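Local coordinates for putative exported protein (Bordetella parapertussis, PDB 3OCJ) that is of unknown function but carries a Rossmann-like methyltransferase domain and so probably transfers a methyl group from S-adenosylmethionine, at residues G106-A111 and A222-F227; R24-R29 and T258-P263. One frame throughout, in Å; residues are numbered along the deposited sequence. Where two conformers were deposited one is given.

Contact 1 (G106-A111 and A222-F227); sequences GHFRRA and ALVTSF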
ATOM      1  N   GLY A 106      -0.791  10.470  -4.197  1.00 12.80           N
ATOM      2  CA  GLY A 106      -0.606  11.870  -4.540  1.00 12.76           C
ATOM      3  C   GLY A 106       0.191  12.620  -3.487  1.00 15.58           C
ATOM      4  O   GLY A 106       1.054  13.446  -3.815  1.00 15.14           O
ATOM      5  N   HIS A 107      -0.102  12.358  -2.214  1.00 12.58           N
ATOM      6  CA  HIS A 107       0.642  13.024  -1.146  1.00 13.05           C
ATOM      7  C   HIS A 107       2.107  12.576  -1.109  1.00 12.93           C
ATOM      8  O   HIS A 107       2.999  13.385  -0.843  1.00 13.05           O
ATOM      9  CB  HIS A 107      -0.041  12.836   0.218  1.00 13.93           C
ATOM     10  CG  HIS A 107      -1.369  13.518   0.320  1.00 11.96           C
ATOM     11  ND1 HIS A 107      -1.527  14.874   0.118  1.00 14.84           N
ATOM     12  CD2 HIS A 107      -2.600  13.034   0.610  1.00 12.19           C
ATOM     13  CE1 HIS A 107      -2.801  15.191   0.265  1.00 15.13           C
ATOM     14  NE2 HIS A 107      -3.475  14.093   0.560  1.00 13.39           N
ATOM     15  N   PHE A 108       2.352  11.294  -1.368  1.00 11.99           N
ATOM     16  CA  PHE A 108       3.724  10.804  -1.489  1.00 11.35           C
ATOM     17  C   PHE A 108       4.460  11.568  -2.586  1.00 13.14           C
ATOM     18  O   PHE A 108       5.596  11.984  -2.404  1.00 13.79           O
ATOM     19  CB  PHE A 108       3.744   9.302  -1.826  1.00 12.77           C
ATOM     20  CG  PHE A 108       3.750   8.387  -0.623  1.00 11.28           C
ATOM     21  CD1 PHE A 108       2.832   8.541   0.411  1.00 11.39           C
ATOM     22  CD2 PHE A 108       4.652   7.340  -0.549  1.00 12.73           C
ATOM     23  CE1 PHE A 108       2.828   7.689   1.507  1.00  9.86           C
ATOM     24  CE2 PHE A 108       4.664   6.489   0.545  1.00 12.71           C
ATOM     25  CZ  PHE A 108       3.734   6.653   1.576  1.00 11.74           C
ATOM     26  N   ARG A 109       3.818  11.724  -3.743  1.00 13.39           N
ATOM     27  CA  ARG A 109       4.470  12.406  -4.846  1.00 14.01           C
ATOM     28  C   ARG A 109       4.781  13.847  -4.458  1.00 12.88           C
ATOM     29  O   ARG A 109       5.884  14.338  -4.714  1.00 14.77           O
ATOM     30  CB  ARG A 109       3.607  12.338  -6.106  1.00 15.84           C
ATOM     31  CG  ARG A 109       3.684  10.990  -6.813  1.00 21.59           C
ATOM     32  CD  ARG A 109       2.840  10.985  -8.079  1.00 31.69           C
ATOM     33  NE  ARG A 109       3.267  12.033  -9.001  1.00 34.43           N
ATOM     34  CZ  ARG A 109       2.581  12.408 -10.075  1.00 44.33           C
ATOM     35  NH1 ARG A 109       1.429  11.821 -10.367  1.00 47.29           N
ATOM     36  NH2 ARG A 109       3.050  13.372 -10.858  1.00 39.64           N
ATOM     37  N   ARG A 110       3.820  14.542  -3.851  1.00 13.53           N
ATOM     38  CA  ARG A 110       4.075  15.929  -3.462  1.00 15.15           C
ATOM     39  C   ARG A 110       5.199  16.029  -2.434  1.00 12.36           C
ATOM     40  O   ARG A 110       6.049  16.937  -2.508  1.00 14.00           O
ATOM     41  CB  ARG A 110       2.808  16.612  -2.917  1.00 16.54           C
ATOM     42  CG  ARG A 110       1.754  16.931  -3.962  1.00 19.65           C
ATOM     43  CD  ARG A 110       0.689  17.898  -3.413  1.00 20.53           C
ATOM     44  NE  ARG A 110       0.139  17.415  -2.153  1.00 17.95           N
ATOM     45  CZ  ARG A 110       0.306  17.998  -0.967  1.00 20.67           C
ATOM     46  NH1 ARG A 110      -0.213  17.427   0.115  1.00 18.04           N
ATOM     47  NH2 ARG A 110       0.973  19.142  -0.847  1.00 22.08           N
ATOM     48  N   ALA A 111       5.208  15.111  -1.472  1.00 12.97           N
ATOM     49  CA  ALA A 111       6.211  15.153  -0.412  1.00 13.55           C
ATOM     50  C   ALA A 111       7.592  14.845  -0.978  1.00 14.73           C
ATOM     51  O   ALA A 111       8.559  15.541  -0.680  1.00 14.75           O
ATOM     52  CB  ALA A 111       5.861  14.180   0.710  1.00 13.57           C
ATOM     53  N   ALA A 222      14.962  12.429   5.424  1.00 12.45           N
ATOM     54  CA  ALA A 222      13.543  12.302   5.723  1.00 13.57           C
ATOM     55  C   ALA A 222      12.969  10.977   5.269  1.00 12.94           C
ATOM     56  O   ALA A 222      13.415  10.399   4.272  1.00 14.29           O
ATOM     57  CB  ALA A 222      12.751  13.452   5.079  1.00 16.36           C
ATOM     58  N   LEU A 223      11.973  10.526   6.027  1.00 11.87           N
ATOM     59  CA  LEU A 223      11.177   9.345   5.718  1.00 11.93           C
ATOM     60  C   LEU A 223       9.791   9.781   5.274  1.00 12.16           C
ATOM     61  O   LEU A 223       9.176  10.628   5.916  1.00 13.64           O
ATOM     62  CB  LEU A 223      11.041   8.473   6.969  1.00 13.38           C
ATOM     63  CG  LEU A 223      10.038   7.318   6.912  1.00 12.17           C
ATOM     64  CD1 LEU A 223      10.487   6.226   5.933  1.00 14.41           C
ATOM     65  CD2 LEU A 223       9.856   6.750   8.313  1.00 15.98           C
ATOM     66  N   VAL A 224       9.295   9.193   4.191  1.00 11.21           N
ATOM     67  CA  VAL A 224       7.912   9.373   3.773  1.00 11.61           C
ATOM     68  C   VAL A 224       7.238   8.015   3.854  1.00 11.00           C
ATOM     69  O   VAL A 224       7.592   7.089   3.125  1.00 11.37           O
ATOM     70  CB  VAL A 224       7.817   9.916   2.339  1.00 12.94           C
ATOM     71  CG1 VAL A 224       6.358  10.031   1.887  1.00 13.84           C
ATOM     72  CG2 VAL A 224       8.531  11.267   2.229  1.00 12.10           C
ATOM     73  N   THR A 225       6.285   7.862   4.763  1.00  9.76           N
ATOM     74  CA  THR A 225       5.576   6.596   4.851  1.00 10.45           C
ATOM     75  C   THR A 225       4.083   6.838   5.079  1.00 10.08           C
ATOM     76  O   THR A 225       3.597   7.958   4.876  1.00 10.28           O
ATOM     77  CB  THR A 225       6.233   5.630   5.879  1.00 10.65           C
ATOM     78  OG1 THR A 225       5.687   4.309   5.749  1.00 10.21           O
ATOM     79  CG2 THR A 225       6.096   6.117   7.313  1.00 12.31           C
ATOM     80  N   SER A 226       3.359   5.796   5.459  1.00 10.08           N
ATOM     81  CA  SER A 226       1.908   5.847   5.490  1.00 10.39           C
ATOM     82  C   SER A 226       1.387   4.814   6.464  1.00 10.99           C
ATOM     83  O   SER A 226       2.118   3.929   6.901  1.00 10.77           O
ATOM     84  CB  SER A 226       1.341   5.522   4.120  1.00  9.47           C
ATOM     85  OG  SER A 226       1.734   4.198   3.763  1.00 11.33           O
ATOM     86  N   PHE A 227       0.115   4.915   6.811  1.00  9.07           N
ATOM     87  CA  PHE A 227      -0.498   3.906   7.661  1.00  9.31           C
ATOM     88  C   PHE A 227      -2.001   3.946   7.491  1.00  9.27           C
ATOM     89  O   PHE A 227      -2.572   5.020   7.291  1.00  9.16           O
ATOM     90  CB  PHE A 227      -0.111   4.127   9.138  1.00  9.31           C
ATOM     91  CG  PHE A 227      -0.412   5.516   9.649  1.00  9.20           C
ATOM     92  CD1 PHE A 227      -1.490   5.742  10.480  1.00 10.34           C
ATOM     93  CD2 PHE A 227       0.397   6.584   9.280  1.00  9.49           C
ATOM     94  CE1 PHE A 227      -1.752   7.017  10.957  1.00 10.64           C
ATOM     95  CE2 PHE A 227       0.133   7.863   9.745  1.00  9.87           C
ATOM     96  CZ  PHE A 227      -0.948   8.078  10.572  1.00 11.17           C
TER

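Contact 2 (R24-R29 and T258-P263); sequences RQARQR and TRLIQP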
ATOM      1  N   ARG A  24     -14.695 -21.284  -2.649  0.56 18.53           N
ATOM      2  CA  ARG A  24     -15.588 -22.158  -1.889  0.56 22.07           C
ATOM      3  C   ARG A  24     -15.740 -21.677  -0.448  0.56 22.60           C
ATOM      4  O   ARG A  24     -16.848 -21.632   0.082  0.56 25.14           O
ATOM      5  CB  ARG A  24     -15.091 -23.609  -1.902  0.56 25.36           C
ATOM      6  CG  ARG A  24     -15.181 -24.295  -3.260  0.56 35.47           C
ATOM      7  CD  ARG A  24     -15.012 -25.812  -3.145  0.56 36.80           C
ATOM      8  NE  ARG A  24     -13.714 -26.192  -2.593  0.56 34.73           N
ATOM      9  CZ  ARG A  24     -12.635 -26.450  -3.326  0.56 26.65           C
ATOM     10  NH1 ARG A  24     -11.495 -26.786  -2.737  0.56 25.65           N
ATOM     11  NH2 ARG A  24     -12.695 -26.373  -4.648  0.56 23.17           N
ATOM     12  N   GLN A  25     -14.622 -21.318   0.180  1.00 21.11           N
ATOM     13  CA  GLN A  25     -14.636 -20.841   1.565  1.00 22.71           C
ATOM     14  C   GLN A  25     -15.414 -19.536   1.720  1.00 27.41           C
ATOM     15  O   GLN A  25     -16.152 -19.355   2.687  1.00 22.48           O
ATOM     16  CB  GLN A  25     -13.209 -20.694   2.100  1.00 23.22           C
ATOM     17  CG  GLN A  25     -12.460 -22.021   2.198  1.00 31.77           C
ATOM     18  CD  GLN A  25     -10.970 -21.848   2.435  1.00 38.68           C
ATOM     19  OE1 GLN A  25     -10.540 -20.937   3.138  1.00 38.40           O
ATOM     20  NE2 GLN A  25     -10.175 -22.736   1.850  1.00 48.85           N
ATOM     21  N   ALA A  26     -15.252 -18.629   0.766  1.00 20.36           N
ATOM     22  CA  ALA A  26     -15.986 -17.373   0.799  1.00 20.63           C
ATOM     23  C   ALA A  26     -17.475 -17.634   0.596  1.00 24.88           C
ATOM     24  O   ALA A  26     -18.318 -17.004   1.245  1.00 23.76           O
ATOM     25  CB  ALA A  26     -15.456 -16.422  -0.262  1.00 20.45           C
ATOM     26  N   ARG A  27     -17.798 -18.562  -0.302  1.00 19.92           N
ATOM     27  CA  ARG A  27     -19.194 -18.902  -0.555  1.00 21.60           C
ATOM     28  C   ARG A  27     -19.838 -19.471   0.706  1.00 26.70           C
ATOM     29  O   ARG A  27     -20.975 -19.128   1.039  1.00 25.44           O
ATOM     30  CB  ARG A  27     -19.333 -19.884  -1.724  1.00 24.57           C
ATOM     31  CG  ARG A  27     -20.787 -20.218  -2.045  1.00 31.61           C
ATOM     32  CD  ARG A  27     -20.910 -21.183  -3.214  1.00 31.07           C
ATOM     33  NE  ARG A  27     -22.302 -21.549  -3.469  1.00 40.09           N
ATOM     34  CZ  ARG A  27     -23.091 -20.937  -4.347  1.00 46.23           C
ATOM     35  NH1 ARG A  27     -22.627 -19.924  -5.067  1.00 43.85           N
ATOM     36  NH2 ARG A  27     -24.344 -21.341  -4.511  1.00 53.37           N
ATOM     37  N   GLN A  28     -19.106 -20.327   1.416  1.00 27.92           N
ATOM     38  CA  GLN A  28     -19.633 -20.901   2.646  0.59 31.30           C
ATOM     39  C   GLN A  28     -19.874 -19.834   3.707  1.00 31.05           C
ATOM     40  O   GLN A  28     -20.863 -19.896   4.433  1.00 33.93           O
ATOM     41  CB  GLN A  28     -18.724 -22.012   3.179  0.59 35.08           C
ATOM     42  CG  GLN A  28     -19.003 -23.371   2.560  0.59 44.76           C
ATOM     43  CD  GLN A  28     -20.429 -23.841   2.798  0.59 51.95           C
ATOM     44  OE1 GLN A  28     -21.071 -23.451   3.774  0.59 54.33           O
ATOM     45  NE2 GLN A  28     -20.928 -24.688   1.906  0.59 54.78           N
ATOM     46  N   ARG A  29     -18.985 -18.849   3.787  1.00 24.35           N
ATOM     47  CA  ARG A  29     -19.158 -17.768   4.749  1.00 25.93           C
ATOM     48  C   ARG A  29     -20.414 -16.959   4.446  1.00 30.39           C
ATOM     49  O   ARG A  29     -21.067 -16.455   5.360  1.00 32.94           O
ATOM     50  CB  ARG A  29     -17.924 -16.861   4.787  1.00 24.30           C
ATOM     51  CG  ARG A  29     -16.708 -17.528   5.399  1.00 23.96           C
ATOM     52  CD  ARG A  29     -15.612 -16.522   5.725  1.00 25.73           C
ATOM     53  NE  ARG A  29     -15.024 -15.899   4.540  1.00 21.58           N
ATOM     54  CZ  ARG A  29     -14.000 -16.393   3.847  1.00 21.24           C
ATOM     55  NH1 ARG A  29     -13.434 -17.542   4.198  1.00 21.50           N
ATOM     56  NH2 ARG A  29     -13.542 -15.729   2.792  1.00 17.71           N
ATOM     57  N   THR A 258     -14.431  -7.911   4.793  1.00 18.34           N
ATOM     58  CA  THR A 258     -14.598  -8.772   5.966  1.00 18.84           C
ATOM     59  C   THR A 258     -15.050 -10.185   5.629  1.00 20.53           C
ATOM     60  O   THR A 258     -14.601 -11.145   6.254  1.00 22.08           O
ATOM     61  CB  THR A 258     -15.579  -8.183   6.993  1.00 24.22           C
ATOM     62  OG1 THR A 258     -16.901  -8.145   6.437  1.00 33.77           O
ATOM     63  CG2 THR A 258     -15.146  -6.790   7.380  1.00 22.84           C
ATOM     64  N   ARG A 259     -15.931 -10.323   4.644  1.00 17.37           N
ATOM     65  CA  ARG A 259     -16.507 -11.629   4.358  1.00 21.38           C
ATOM     66  C   ARG A 259     -15.870 -12.348   3.174  1.00 18.51           C
ATOM     67  O   ARG A 259     -15.723 -13.569   3.196  1.00 20.58           O
ATOM     68  CB  ARG A 259     -18.018 -11.517   4.147  1.00 21.48           C
ATOM     69  CG  ARG A 259     -18.703 -12.864   4.066  1.00 25.17           C
ATOM     70  CD  ARG A 259     -20.207 -12.733   4.158  1.00 24.16           C
ATOM     71  NE  ARG A 259     -20.611 -12.126   5.421  1.00 25.07           N
ATOM     72  CZ  ARG A 259     -21.867 -12.083   5.853  1.00 33.04           C
ATOM     73  NH1 ARG A 259     -22.836 -12.617   5.124  1.00 27.27           N
ATOM     74  NH2 ARG A 259     -22.150 -11.512   7.015  1.00 32.94           N
ATOM     75  N   LEU A 260     -15.499 -11.608   2.137  1.00 17.98           N
ATOM     76  CA  LEU A 260     -15.044 -12.277   0.920  1.00 17.66           C
ATOM     77  C   LEU A 260     -13.526 -12.459   0.841  1.00 17.64           C
ATOM     78  O   LEU A 260     -13.032 -13.592   0.819  1.00 18.09           O
ATOM     79  CB  LEU A 260     -15.594 -11.586  -0.328  1.00 16.58           C
ATOM     80  CG  LEU A 260     -17.112 -11.373  -0.330  1.00 19.05           C
ATOM     81  CD1 LEU A 260     -17.572 -10.785  -1.658  1.00 20.03           C
ATOM     82  CD2 LEU A 260     -17.849 -12.682  -0.035  1.00 20.27           C
ATOM     83  N   ILE A 261     -12.786 -11.355   0.822  1.00 16.54           N
ATOM     84  CA  ILE A 261     -11.332 -11.418   0.671  1.00 15.30           C
ATOM     85  C   ILE A 261     -10.613 -11.758   1.972  1.00 14.19           C
ATOM     86  O   ILE A 261      -9.715 -12.599   2.000  1.00 15.34           O
ATOM     87  CB  ILE A 261     -10.785 -10.073   0.159  1.00 14.00           C
ATOM     88  CG1 ILE A 261     -11.316  -9.790  -1.249  1.00 17.18           C
ATOM     89  CG2 ILE A 261      -9.259 -10.045   0.237  1.00 14.53           C
ATOM     90  CD1 ILE A 261     -11.066  -8.360  -1.716  1.00 16.70           C
ATOM     91  N   GLN A 262     -11.005 -11.080   3.044  1.00 14.02           N
ATOM     92  CA  GLN A 262     -10.346 -11.179   4.348  1.00 15.41           C
ATOM     93  C   GLN A 262      -8.892 -10.725   4.259  1.00 13.99           C
ATOM     94  O   GLN A 262      -7.968 -11.497   4.478  1.00 13.37           O
ATOM     95  CB  GLN A 262     -10.481 -12.581   4.937  1.00 16.65           C
ATOM     96  CG  GLN A 262     -11.939 -13.034   4.956  1.00 18.69           C
ATOM     97  CD  GLN A 262     -12.234 -14.067   6.022  1.00 29.58           C
ATOM     98  OE1 GLN A 262     -11.542 -15.077   6.136  1.00 26.15           O
ATOM     99  NE2 GLN A 262     -13.274 -13.818   6.808  1.00 29.10           N
ATOM    100  N   PRO A 263      -8.689  -9.443   3.958  1.00 14.00           N
ATOM    101  CA  PRO A 263      -7.326  -8.966   3.676  1.00 13.63           C
ATOM    102  C   PRO A 263      -6.403  -9.002   4.895  1.00 12.87           C
ATOM    103  O   PRO A 263      -6.844  -8.875   6.040  1.00 15.47           O
ATOM    104  CB  PRO A 263      -7.521  -7.506   3.255  1.00 16.05           C
ATOM    105  CG  PRO A 263      -8.998  -7.267   3.197  1.00 19.76           C
ATOM    106  CD  PRO A 263      -9.707  -8.383   3.892  1.00 13.82           C
TER

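Contact 1 (G106-A111 and A222-F227)
Phe-108 and Ala-111 of helix 96-115 pack on Val-224, Thr-225 and Ser-226 of strand 221-226 in a buried, largely apolar helix-on-sheet contact. The axes of segments 106-111 and 222-226 run antiparallel, at 173°, and approach to 9.2 Å. The Phe-108 ring carries most of the contact. Val-224 CG1 lies over one ring face in a CH-pi contact, 3.9 Å from the ring centroid and 7° off its normal. This methyl stands anti to its own backbone N (chi1 177°), while the other branch, CG2, turns to Ala-111 CB at 4.2 Å. The far end of the ring reaches the strand backbone: Phe-108 CE1 comes obliquely to within 3.5 Å of Thr-225 O. At the ring edge, Ser-226 CB sits 3.7 Å from Phe-108 CZ. The hydroxyl of Ser-226 is hydrogen-bonded to Asn-194. Thr-298 and Thr-192, on the two strands neighbouring 221-226, also touch Phe-108, and Arg-104 makes a cation-pi contact with it. The helix thus covers a sheet of strand order 3-2-1-4-5-7-6 with strand 298-302 antiparallel, the topology characteristic of the Rossmann-like fold of S-adenosylmethionine-dependent methyltransferases.

Contact 2 (R24-R29 and T258-P263)
Arg-29, on helix 15-33, reaches across to the C-terminal end of helix 247-261 and holds a backbone carbonyl there in a side-on, two-nitrogen guanidinium grip, within a helix-to-helix packing contact. Its CB starts the contact against the aliphatic part of Arg-259, 4.1 Å from CG of that residue. CD passes near the amide of Gln-262, and a bend at chi3 sets NE facing the helix end. From there NE donates to Arg-259 O at 2.8 Å, with an N-H...O angle of 160°, and NH2 adds a longer, more bent bond of 3.1 Å to the same Arg-259 O. That oxygen lies almost in the guanidinium plane. NH2 also comes within 3.0 Å of Leu-260 O.

The flat tip is layered on both sides. Gln-25 O and Ala-26 CA lie over one face toward its rim, and the Gln-262 amide stacks on the opposite face with the planes 4° apart. Gln-262 OE1 sits over the guanidinium centre, 3.6 Å from Arg-29 CZ, and is also the nearest atom across the contact to Arg-29 NH1. Beside it, Ala-26 CB meets Leu-260 CD2 at 4.4 Å, and Leu-48 and Leu-51 of helix 41-53 extend this apolar patch. Gln-262, which leaves the helix with positive phi, is itself held in place: its NE2 donates to Thr-258 O at 3.0 Å, nearly straight at 170°.

From the N terminus, the chain first builds helix 15-33, which supplies one side of contact 2, and then further helices up to helix 96-115, whose segment 106-111 opens contact 1. The first five strands of the sheet follow, and segment 222-227 on the fifth closes contact 1 over 110 intervening residues. Helix 247-261 comes next, and its end returns to residues 24-29, closing the wider loop of contact 2. Contact 1 therefore nests within contact 2 without crossing it. Contact 1 joins a helix to the central sheet; contact 2 joins two helices on the opposite side of the chain's centre, and the two contact centres lie about 32 Å apart.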